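Local coordinates for protein beta-mannosidase (Trichoderma harzianum, PDB 4CVU) that probably hydrolyses beta-mannosidic bonds at the non-reducing ends of mannosides and mannan-derived oligosaccharides, as a family 2 glycoside hydrolase, at residues L258-T263 / P338-Q343; W252-S257 / Y324-S329; N855-S860 / V883-W888; L771-L776 / F849-P854. One frame throughout, in Å; residues are numbered along the deposited sequence.

Overall arrangement
Following the chain from the N terminus, strand 252-261 comes first and serves two contacts. Contact 2 closes a loop when strand 324-332 returns to residues 252-257, contact 1 when strand 340-346 packs over residues 258-263. The two loops cross and bring the last strands of the family 2 domain over an early one. Neighbouring backbones join them, Ser342 O lying 2.8 Å from Val328 N. Beyond the chain's centre, contact 4 closes the loop from 776 to 849, tying strand 765-774 to the linker after strand 841-849. Contact 3 follows in series, closing the shorter loop from 860 to 883 and tying that linker to the C-terminal Ig-fold domain. The centres of contacts 3 and 4 are about 10 Å apart.

Contact 1: L258-T263 / P338-Q343; sequences LDFLGT and PILVSQ. With MAN (alpha-D-mannopyranose), chain E.
Leu258, Phe260 and Leu340 meet in the core of the Ig-like beta-sandwich of the family 2 domain, where strands 258-261 and 340-343 face each other across the sandwich. The strand axes approach to 9.1 Å with 134° between their N-to-C directions, a spacing bridged by side chains. Leu340 is the central piece. Its CG stands opposite the backbone N (chi1 178°), which carries CD2 forward into the angle between the two partners. Leu258 slides past it in the reverse direction, CD2 of Leu258 lying 3.8 Å from CD2 of Leu340, whereas the Phe260 side chain crosses it at about a right angle. The Leu340 methyl comes obliquely to that ring, with CD2 of Leu340 3.8 Å from CD2 of Phe260. Branched leucines and a flat ring suit such a buried, apolar interface because they fill it without needing polar partners. Ile339 and Leu340 together form a classic beta bulge against strand 324-332.

Asp259 turns the opposite way, out of the core. Its OD1 accepts a 2.7 Å hydrogen bond from O6 of a glycan mannose and also bonds Thr298 OG1, while OD2 forms a salt bridge with Arg473. Replacing it by an alanine would take away the carboxylate, which would probably leave Arg473 without this ion-pair partner and the mannose O6 without this acceptor.

Ser342 is small enough to fit beside Leu258 and can still satisfy its buried hydroxyl, which pairs with Thr231 OG1; its CB rests 3.7 Å from CD2 of Leu258.

Contact 2: W252-S257 / Y324-S329; sequences WVVNAS and YNITVS. With NAG (2-acetamido-2-deoxy-beta-D-glucopyranose), chain B.
Val254 is the first residue of 252-257 to reach strand 324-329. Its CG1 meets CD1 of Ile326 tip to tip at 3.6 Å, because the isoleucine is extended, with CG1 opposite its backbone N (chi1 175°) and CD1 carried straight out (chi2 168°). Beta-branched residues suit both places, since they are at ease in strands and fill the interior of the Ig-like beta-sandwich of the family 2 domain, where Ala256 and Val328 also pack.

Asn255 points to the other side of the sheet, where its ND2 carries an N-acetylglucosamine through a 1.4 Å bond to C1. Residues 255 to 257 read Asn-Ala-Ser, the N-glycosylation sequon.

Ala256 returns to the interior. Its CB rests 4.1 Å from CG2 of Val328, and these two residues also have the nearest CA atoms, 7.7 Å apart, so a small methyl suffices here.

Ser257 is again on the sugar side, next to O6 of the N-acetylglucosamine. Its OG is held by hydrogen bonds to Thr300 and to Arg473, an arginine that also bonds the sugar.

The segment 252-257 lies between strands 227-237 and 298-305, while 324-329 is flanked by 268-276 and 340-346; helix 458-475 supplies Arg473 on the glycan side.

Contact 3: N855-S860 / V883-W888; sequences NQAKVS and VSLYTW
Leu885 and Val859 carry most of the buried surface. The two side chains cross obliquely, and CD1 of Leu885 lies 3.8 Å from CG1 of Val859. The leucine is extended, CG lying opposite its carbonyl carbon (chi1 -59°) and CD1 continuing straight outward (chi2 -179°), so a single methyl reaches residues 857-859. There it also touches Ala857, whose CB is 4.3 Å away; a small residue leaves room for that methyl. Between Ala857 and Val859 the chain bends in an inverse gamma turn centred on Lys858, closed by a weak bond from Val859 N to Ala857 O, which brings both apolar residues to the same partner.

Val883 contributes through its backbone. One water lies 2.7 Å from Val883 O and 2.8 Å from Ser860 O, and a second accepts from Ser860 N while also lying near Val883 O, a wet margin to the apolar patch.

At Leu885 and Tyr886 the chain turns a corner, Tyr886 taking left-handed backbone angles. Across this corner Ser884 OG donates to Thr887 OG1 over 2.6 Å. The arrangement sets residues 857-859 against the bend at the start of strand 884-890, the middle strand between 904-906 and 932-934 in the C-terminal Ig-fold domain.

Contact 4: L771-L776 / F849-P854; sequences LTWVDL and FLPVWP
Trp773 and Phe849 have the nearest CA atoms of the pair of segments, 9.3 Å apart, too distant for backbone pairing between strand 771-774 and the irregular chain at 849-854. The gap is filled by rings. Trp773 leaves its strand with CG opposite the carbonyl carbon (chi1 -76°), which lets the six-membered end of the indole come close to 849-851. CH2 of that indole meets CD2 of Phe849 at 3.9 Å, arriving at the edge of the phenylalanine ring near its plane; seen from the indole, the phenylalanine atom lies oblique. A long, flat tryptophan suits the place because its ring extends across much of that distance.

Pro851 closes the cluster twice. Its CG sits 4.3 Å from CZ3 of Trp773, at the indole's edge, and its N stands above one face of the Phe849 ring, offset towards the rim. The compact proline ring fits both positions.

Strand 765-774 lies between 790-795 and 821-830 in the Ig/CBM-like domain, with Leu822 touching Trp773. Phe849, ending strand 841-849 at the sheet's edge, meets Trp746 of strand 740-747 edge to face, and Leu850 reaches Leu885 of strand 884-890.

Contact 1: L258-T263 / P338-Q343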
# COMPACT_ATOMS: atom_id res chain seq x y z
N LEU A 258 34.70 25.45 28.66
CA LEU A 258 34.84 25.08 27.24
C LEU A 258 35.77 23.89 27.02
O LEU A 258 36.94 23.94 27.44
CB LEU A 258 35.40 26.27 26.46
CG LEU A 258 34.43 27.37 26.02
CD1 LEU A 258 33.96 28.24 27.17
CD2 LEU A 258 35.13 28.24 24.97
N ASP A 259 35.28 22.85 26.33
CA ASP A 259 36.09 21.72 25.90
C ASP A 259 36.63 21.98 24.48
O ASP A 259 35.94 22.60 23.68
CB ASP A 259 35.27 20.42 25.92
CG ASP A 259 34.69 20.12 27.30
OD1 ASP A 259 35.39 20.39 28.29
OD2 ASP A 259 33.53 19.64 27.40
N PHE A 260 37.84 21.52 24.19
CA PHE A 260 38.51 21.84 22.91
C PHE A 260 39.59 20.82 22.50
O PHE A 260 39.99 19.97 23.28
CB PHE A 260 39.11 23.26 22.99
CG PHE A 260 40.13 23.43 24.10
CD1 PHE A 260 41.47 23.11 23.91
CD2 PHE A 260 39.74 23.88 25.36
CE1 PHE A 260 42.40 23.24 24.96
CE2 PHE A 260 40.65 24.01 26.40
CZ PHE A 260 41.99 23.69 26.20
N LEU A 261 40.02 20.91 21.25
CA LEU A 261 41.27 20.33 20.78
C LEU A 261 42.15 21.50 20.23
O LEU A 261 41.59 22.48 19.79
CB LEU A 261 40.99 19.31 19.66
CG LEU A 261 39.94 18.21 19.90
CD1 LEU A 261 39.45 17.62 18.58
CD2 LEU A 261 40.45 17.11 20.81
N GLY A 262 43.49 21.50 20.27
CA GLY A 262 44.37 20.70 21.10
C GLY A 262 45.09 21.53 22.18
O GLY A 262 44.77 21.41 23.37
N THR A 263 46.06 22.38 21.81
CA THR A 263 46.99 22.96 22.84
C THR A 263 46.73 24.43 23.25
O THR A 263 47.01 25.36 22.50
CB THR A 263 48.47 22.87 22.40
OG1 THR A 263 48.77 21.53 22.00
CG2 THR A 263 49.39 23.25 23.54
N PRO A 338 41.76 36.05 19.81
CA PRO A 338 41.39 34.78 20.44
C PRO A 338 41.74 33.58 19.60
O PRO A 338 41.72 33.65 18.39
CB PRO A 338 39.87 34.90 20.56
CG PRO A 338 39.64 36.36 20.69
CD PRO A 338 40.61 36.96 19.73
N ILE A 339 42.09 32.49 20.26
CA ILE A 339 42.35 31.22 19.58
C ILE A 339 41.21 30.20 19.77
O ILE A 339 41.23 29.16 19.14
CB ILE A 339 43.68 30.58 20.04
CG1 ILE A 339 43.69 30.35 21.55
CG2 ILE A 339 44.87 31.45 19.62
CD1 ILE A 339 44.79 29.41 21.99
N LEU A 340 40.25 30.50 20.66
CA LEU A 340 39.04 29.67 20.85
C LEU A 340 37.83 30.57 21.09
O LEU A 340 37.82 31.39 22.00
CB LEU A 340 39.23 28.70 22.02
CG LEU A 340 38.08 27.79 22.43
CD1 LEU A 340 37.74 26.82 21.29
CD2 LEU A 340 38.44 27.01 23.68
N VAL A 341 36.80 30.43 20.26
CA VAL A 341 35.58 31.22 20.37
C VAL A 341 34.39 30.26 20.37
O VAL A 341 34.36 29.31 19.61
CB VAL A 341 35.48 32.21 19.20
CG1 VAL A 341 34.23 33.08 19.31
CG2 VAL A 341 36.71 33.09 19.15
N SER A 342 33.43 30.48 21.26
CA SER A 342 32.24 29.61 21.35
C SER A 342 31.03 30.48 21.58
O SER A 342 31.09 31.43 22.35
CB SER A 342 32.38 28.63 22.51
OG SER A 342 31.30 27.72 22.53
N GLN A 343 29.92 30.17 20.91
CA GLN A 343 28.69 30.92 21.05
C GLN A 343 27.52 30.00 21.35
O GLN A 343 27.37 28.98 20.71
CB GLN A 343 28.43 31.70 19.77
CG GLN A 343 27.21 32.59 19.85
CD GLN A 343 27.04 33.43 18.60
OE1 GLN A 343 28.03 33.84 17.97
NE2 GLN A 343 25.80 33.70 18.22
C1 MAN E . 36.53 15.10 32.32
C2 MAN E . 37.70 14.85 31.39
C3 MAN E . 38.50 16.14 31.24
C4 MAN E . 37.58 17.33 30.90
C5 MAN E . 36.33 17.37 31.76
C6 MAN E . 35.36 18.44 31.27
O2 MAN E . 37.21 14.47 30.10
O3 MAN E . 39.44 15.97 30.20
O4 MAN E . 38.25 18.56 31.13
O5 MAN E . 35.71 16.14 31.79
O6 MAN E . 34.99 18.25 29.92

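Contact 2: W252-S257 / Y324-S329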
# COMPACT_ATOMS: atom_id res chain seq x y z
N TRP A 252 23.22 37.25 39.35
CA TRP A 252 23.40 36.11 38.44
C TRP A 252 24.88 35.77 38.34
O TRP A 252 25.71 36.66 38.30
CB TRP A 252 22.84 36.44 37.05
CG TRP A 252 21.36 36.49 37.01
CD1 TRP A 252 20.58 37.60 36.95
CD2 TRP A 252 20.48 35.37 37.01
NE1 TRP A 252 19.24 37.24 36.91
CE2 TRP A 252 19.16 35.88 36.96
CE3 TRP A 252 20.66 33.98 37.06
CZ2 TRP A 252 18.04 35.05 36.95
CZ3 TRP A 252 19.55 33.16 37.05
CH2 TRP A 252 18.26 33.69 37.00
N VAL A 253 25.22 34.48 38.35
CA VAL A 253 26.56 34.05 38.01
C VAL A 253 26.48 33.34 36.67
O VAL A 253 25.63 32.45 36.50
CB VAL A 253 27.17 33.10 39.06
CG1 VAL A 253 28.60 32.72 38.66
CG2 VAL A 253 27.15 33.72 40.44
N VAL A 254 27.29 33.79 35.72
CA VAL A 254 27.46 33.13 34.44
C VAL A 254 28.78 32.38 34.44
O VAL A 254 29.83 32.99 34.51
CB VAL A 254 27.47 34.16 33.30
CG1 VAL A 254 27.68 33.48 31.95
CG2 VAL A 254 26.18 34.98 33.32
N ASN A 255 28.72 31.05 34.40
CA ASN A 255 29.90 30.21 34.38
C ASN A 255 30.06 29.57 33.00
O ASN A 255 29.11 29.02 32.47
CB ASN A 255 29.76 29.13 35.45
CG ASN A 255 31.05 28.38 35.71
OD1 ASN A 255 32.15 28.85 35.39
ND2 ASN A 255 30.92 27.20 36.31
N ALA A 256 31.26 29.63 32.44
CA ALA A 256 31.50 29.15 31.10
C ALA A 256 32.68 28.21 31.12
O ALA A 256 33.76 28.61 31.44
CB ALA A 256 31.77 30.30 30.16
N SER A 257 32.46 26.96 30.74
CA SER A 257 33.49 25.94 30.71
C SER A 257 33.55 25.34 29.30
O SER A 257 32.54 24.81 28.78
CB SER A 257 33.19 24.87 31.77
OG SER A 257 34.25 23.95 31.87
N TYR A 324 19.35 35.43 25.19
CA TYR A 324 20.52 36.22 24.89
C TYR A 324 21.57 35.36 24.21
O TYR A 324 21.69 34.19 24.53
CB TYR A 324 21.12 36.80 26.19
CG TYR A 324 20.25 37.82 26.92
CD1 TYR A 324 20.29 39.17 26.56
CD2 TYR A 324 19.46 37.46 28.01
CE1 TYR A 324 19.52 40.11 27.23
CE2 TYR A 324 18.69 38.39 28.67
CZ TYR A 324 18.73 39.72 28.29
OH TYR A 324 17.97 40.64 28.95
N ASN A 325 22.34 35.95 23.31
CA ASN A 325 23.54 35.30 22.79
C ASN A 325 24.76 35.65 23.66
O ASN A 325 25.00 36.80 23.98
CB ASN A 325 23.79 35.68 21.33
CG ASN A 325 22.73 35.09 20.38
OD1 ASN A 325 21.98 34.17 20.75
ND2 ASN A 325 22.68 35.58 19.14
N ILE A 326 25.52 34.62 24.05
CA ILE A 326 26.74 34.78 24.80
C ILE A 326 27.84 34.19 23.95
O ILE A 326 27.82 32.99 23.65
CB ILE A 326 26.68 34.13 26.21
CG1 ILE A 326 28.05 34.21 26.91
CG2 ILE A 326 26.25 32.68 26.17
CD1 ILE A 326 28.02 33.87 28.39
N THR A 327 28.77 35.05 23.53
CA THR A 327 29.97 34.64 22.82
C THR A 327 31.14 34.70 23.80
O THR A 327 31.37 35.73 24.46
CB THR A 327 30.23 35.53 21.59
OG1 THR A 327 29.10 35.50 20.72
CG2 THR A 327 31.46 35.07 20.82
N VAL A 328 31.87 33.59 23.91
CA VAL A 328 32.99 33.44 24.85
C VAL A 328 34.27 33.28 24.07
O VAL A 328 34.39 32.35 23.29
CB VAL A 328 32.82 32.20 25.74
CG1 VAL A 328 33.99 32.06 26.70
CG2 VAL A 328 31.52 32.24 26.52
N SER A 329 35.25 34.17 24.30
CA SER A 329 36.54 34.11 23.61
C SER A 329 37.67 33.78 24.59
O SER A 329 37.73 34.32 25.70
CB SER A 329 36.85 35.44 22.91
OG SER A 329 35.79 35.83 22.04
C1 NAG B . 32.00 26.30 36.64
C2 NAG B . 32.27 26.15 38.13
C3 NAG B . 33.41 25.18 38.35
C4 NAG B . 33.07 23.83 37.69
C5 NAG B . 32.69 24.06 36.23
C6 NAG B . 32.17 22.83 35.49
C7 NAG B . 31.74 28.11 39.50
C8 NAG B . 32.18 29.47 39.98
N2 NAG B . 32.56 27.47 38.69
O3 NAG B . 33.58 25.02 39.74
O4 NAG B . 34.20 22.97 37.74
O5 NAG B . 31.68 25.03 36.13
O6 NAG B . 32.05 23.19 34.12
O7 NAG B . 30.66 27.66 39.89

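Contact 3: N855-S860 / V883-W888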
# COMPACT_ATOMS: atom_id res chain seq x y z
N ASN A 855 -23.53 6.01 24.35
CA ASN A 855 -24.32 4.96 23.67
C ASN A 855 -25.78 4.89 24.05
O ASN A 855 -26.52 4.15 23.44
CB ASN A 855 -23.68 3.55 23.80
CG ASN A 855 -23.53 3.08 25.24
OD1 ASN A 855 -23.91 3.77 26.19
ND2 ASN A 855 -22.90 1.93 25.41
N GLN A 856 -26.19 5.63 25.07
CA GLN A 856 -27.57 5.64 25.51
C GLN A 856 -28.33 6.88 25.03
O GLN A 856 -29.57 6.93 25.15
CB GLN A 856 -27.58 5.59 27.03
CG GLN A 856 -27.06 4.25 27.54
CD GLN A 856 -26.93 4.20 29.06
OE1 GLN A 856 -26.32 5.07 29.70
NE2 GLN A 856 -27.45 3.12 29.63
N ALA A 857 -27.61 7.87 24.50
CA ALA A 857 -28.22 9.12 24.08
C ALA A 857 -29.05 8.94 22.83
O ALA A 857 -28.56 8.45 21.81
CB ALA A 857 -27.15 10.17 23.81
N LYS A 858 -30.30 9.41 22.89
CA LYS A 858 -31.21 9.30 21.76
C LYS A 858 -30.98 10.40 20.68
O LYS A 858 -31.86 11.22 20.42
CB LYS A 858 -32.65 9.31 22.27
CG LYS A 858 -33.61 8.46 21.44
CD LYS A 858 -35.07 8.63 21.87
CE LYS A 858 -35.79 9.74 21.13
NZ LYS A 858 -35.46 11.10 21.64
N VAL A 859 -29.80 10.41 20.06
CA VAL A 859 -29.49 11.36 19.01
C VAL A 859 -30.27 11.07 17.72
O VAL A 859 -30.57 9.91 17.38
CB VAL A 859 -27.97 11.41 18.66
CG1 VAL A 859 -27.20 12.20 19.72
CG2 VAL A 859 -27.37 10.02 18.52
N SER A 860 -30.58 12.14 17.01
CA SER A 860 -31.24 12.03 15.73
C SER A 860 -30.35 12.74 14.73
O SER A 860 -29.42 13.44 15.09
CB SER A 860 -32.65 12.65 15.80
OG SER A 860 -32.62 14.01 16.20
N VAL A 883 -29.61 18.74 17.97
CA VAL A 883 -28.31 18.81 18.62
C VAL A 883 -27.36 17.79 18.03
O VAL A 883 -27.73 16.62 17.85
CB VAL A 883 -28.41 18.53 20.13
CG1 VAL A 883 -27.02 18.37 20.76
CG2 VAL A 883 -29.16 19.65 20.81
N SER A 884 -26.14 18.22 17.74
CA SER A 884 -25.11 17.32 17.30
C SER A 884 -24.09 17.12 18.39
O SER A 884 -23.55 18.10 18.89
CB SER A 884 -24.42 17.90 16.06
OG SER A 884 -23.16 17.32 15.94
N LEU A 885 -23.79 15.87 18.75
CA LEU A 885 -22.77 15.57 19.75
C LEU A 885 -21.48 15.10 19.07
O LEU A 885 -21.54 14.37 18.10
CB LEU A 885 -23.25 14.46 20.71
CG LEU A 885 -24.52 14.77 21.48
CD1 LEU A 885 -24.89 13.61 22.43
CD2 LEU A 885 -24.31 16.06 22.24
N TYR A 886 -20.33 15.53 19.61
CA TYR A 886 -19.02 15.10 19.17
C TYR A 886 -18.92 15.42 17.68
O TYR A 886 -18.58 14.54 16.93
CB TYR A 886 -18.79 13.59 19.34
CG TYR A 886 -18.80 13.13 20.79
CD1 TYR A 886 -17.68 13.22 21.57
CD2 TYR A 886 -19.95 12.65 21.34
CE1 TYR A 886 -17.70 12.83 22.93
CE2 TYR A 886 -19.98 12.25 22.70
CZ TYR A 886 -18.84 12.33 23.46
OH TYR A 886 -18.82 11.94 24.85
N THR A 887 -19.28 16.65 17.31
CA THR A 887 -19.15 17.13 15.91
C THR A 887 -17.71 17.09 15.53
O THR A 887 -16.88 17.57 16.30
CB THR A 887 -19.69 18.56 15.83
OG1 THR A 887 -20.98 18.61 16.44
CG2 THR A 887 -19.80 19.07 14.39
N TRP A 888 -17.38 16.63 14.29
CA TRP A 888 -16.02 16.24 14.01
C TRP A 888 -15.73 16.55 12.57
O TRP A 888 -16.37 15.97 11.72
CB TRP A 888 -15.83 14.72 14.25
CG TRP A 888 -14.43 14.25 13.97
CD1 TRP A 888 -14.02 13.48 12.90
CD2 TRP A 888 -13.25 14.56 14.72
NE1 TRP A 888 -12.64 13.26 12.98
CE2 TRP A 888 -12.15 13.93 14.08
CE3 TRP A 888 -13.02 15.27 15.90
CZ2 TRP A 888 -10.87 14.02 14.55
CZ3 TRP A 888 -11.72 15.36 16.37
CH2 TRP A 888 -10.66 14.75 15.71
O HOH W 1 -27.41 14.06 16.96
O HOH W 2 -30.01 14.76 18.48

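Contact 4: L771-L776 / F849-P854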
# COMPACT_ATOMS: atom_id res chain seq x y z
N LEU A 771 -25.46 27.66 32.18
CA LEU A 771 -25.82 26.25 32.30
C LEU A 771 -27.18 26.04 31.65
O LEU A 771 -28.22 26.34 32.27
CB LEU A 771 -25.87 25.86 33.77
CG LEU A 771 -24.56 26.11 34.53
CD1 LEU A 771 -24.76 25.98 36.03
CD2 LEU A 771 -23.47 25.17 34.05
N THR A 772 -27.17 25.53 30.42
CA THR A 772 -28.36 25.41 29.60
C THR A 772 -28.74 23.96 29.30
O THR A 772 -28.06 23.29 28.54
CB THR A 772 -28.16 26.12 28.24
OG1 THR A 772 -27.71 27.46 28.47
CG2 THR A 772 -29.48 26.15 27.42
N TRP A 773 -29.87 23.52 29.86
CA TRP A 773 -30.38 22.17 29.63
C TRP A 773 -31.35 22.16 28.42
O TRP A 773 -32.37 22.86 28.44
CB TRP A 773 -31.11 21.65 30.85
CG TRP A 773 -30.26 21.20 31.99
CD1 TRP A 773 -29.95 21.91 33.11
CD2 TRP A 773 -29.66 19.91 32.15
NE1 TRP A 773 -29.17 21.15 33.95
CE2 TRP A 773 -28.99 19.91 33.39
CE3 TRP A 773 -29.62 18.75 31.36
CZ2 TRP A 773 -28.26 18.79 33.86
CZ3 TRP A 773 -28.90 17.64 31.83
CH2 TRP A 773 -28.24 17.68 33.07
N VAL A 774 -31.01 21.37 27.40
CA VAL A 774 -31.90 21.16 26.26
C VAL A 774 -32.09 19.66 26.02
O VAL A 774 -31.31 18.86 26.52
CB VAL A 774 -31.36 21.83 24.99
CG1 VAL A 774 -31.18 23.32 25.22
CG2 VAL A 774 -30.05 21.20 24.56
N ASP A 775 -33.13 19.29 25.28
CA ASP A 775 -33.26 17.91 24.76
C ASP A 775 -32.43 17.81 23.47
O ASP A 775 -31.89 18.81 23.01
CB ASP A 775 -34.74 17.51 24.56
CG ASP A 775 -35.47 18.34 23.49
OD1 ASP A 775 -34.82 18.95 22.61
OD2 ASP A 775 -36.73 18.39 23.52
N LEU A 776 -32.36 16.63 22.88
CA LEU A 776 -31.41 16.38 21.75
C LEU A 776 -31.91 16.88 20.39
O LEU A 776 -31.22 16.76 19.36
CB LEU A 776 -30.99 14.91 21.73
CG LEU A 776 -30.50 14.39 23.11
CD1 LEU A 776 -30.16 12.91 23.09
CD2 LEU A 776 -29.28 15.16 23.60
N PHE A 849 -22.33 18.26 29.62
CA PHE A 849 -22.58 17.11 30.47
C PHE A 849 -23.77 16.30 29.96
O PHE A 849 -24.89 16.82 29.81
CB PHE A 849 -22.85 17.50 31.91
CG PHE A 849 -23.31 16.35 32.75
CD1 PHE A 849 -22.46 15.28 33.00
CD2 PHE A 849 -24.58 16.32 33.29
CE1 PHE A 849 -22.87 14.19 33.79
CE2 PHE A 849 -25.00 15.25 34.07
CZ PHE A 849 -24.15 14.18 34.32
N LEU A 850 -23.52 15.03 29.71
CA LEU A 850 -24.52 14.11 29.26
C LEU A 850 -24.84 13.17 30.43
O LEU A 850 -23.96 12.49 30.92
CB LEU A 850 -23.97 13.35 28.08
CG LEU A 850 -24.98 12.70 27.15
CD1 LEU A 850 -25.69 13.74 26.29
CD2 LEU A 850 -24.27 11.68 26.28
N PRO A 851 -26.10 13.15 30.88
CA PRO A 851 -26.54 12.36 32.05
C PRO A 851 -26.70 10.86 31.79
O PRO A 851 -27.09 10.12 32.68
CB PRO A 851 -27.88 12.98 32.40
CG PRO A 851 -28.41 13.44 31.09
CD PRO A 851 -27.23 13.90 30.29
N VAL A 852 -26.38 10.43 30.58
CA VAL A 852 -26.21 9.00 30.28
C VAL A 852 -24.91 8.82 29.49
O VAL A 852 -24.28 9.80 29.12
CB VAL A 852 -27.39 8.45 29.46
CG1 VAL A 852 -28.68 8.49 30.28
CG2 VAL A 852 -27.54 9.22 28.15
N TRP A 853 -24.52 7.57 29.24
CA TRP A 853 -23.32 7.29 28.44
C TRP A 853 -23.64 7.64 26.99
O TRP A 853 -24.81 7.60 26.59
CB TRP A 853 -22.86 5.84 28.58
CG TRP A 853 -22.58 5.50 30.00
CD1 TRP A 853 -23.25 4.61 30.77
CD2 TRP A 853 -21.59 6.11 30.86
NE1 TRP A 853 -22.72 4.59 32.05
CE2 TRP A 853 -21.70 5.50 32.12
CE3 TRP A 853 -20.60 7.08 30.66
CZ2 TRP A 853 -20.88 5.86 33.20
CZ3 TRP A 853 -19.78 7.43 31.73
CH2 TRP A 853 -19.93 6.83 32.99
N PRO A 854 -22.62 7.98 26.21
CA PRO A 854 -22.90 8.34 24.83
C PRO A 854 -23.74 7.30 24.09
O PRO A 854 -24.63 7.69 23.32
CB PRO A 854 -21.52 8.50 24.20
CG PRO A 854 -20.62 8.83 25.33
CD PRO A 854 -21.21 8.23 26.59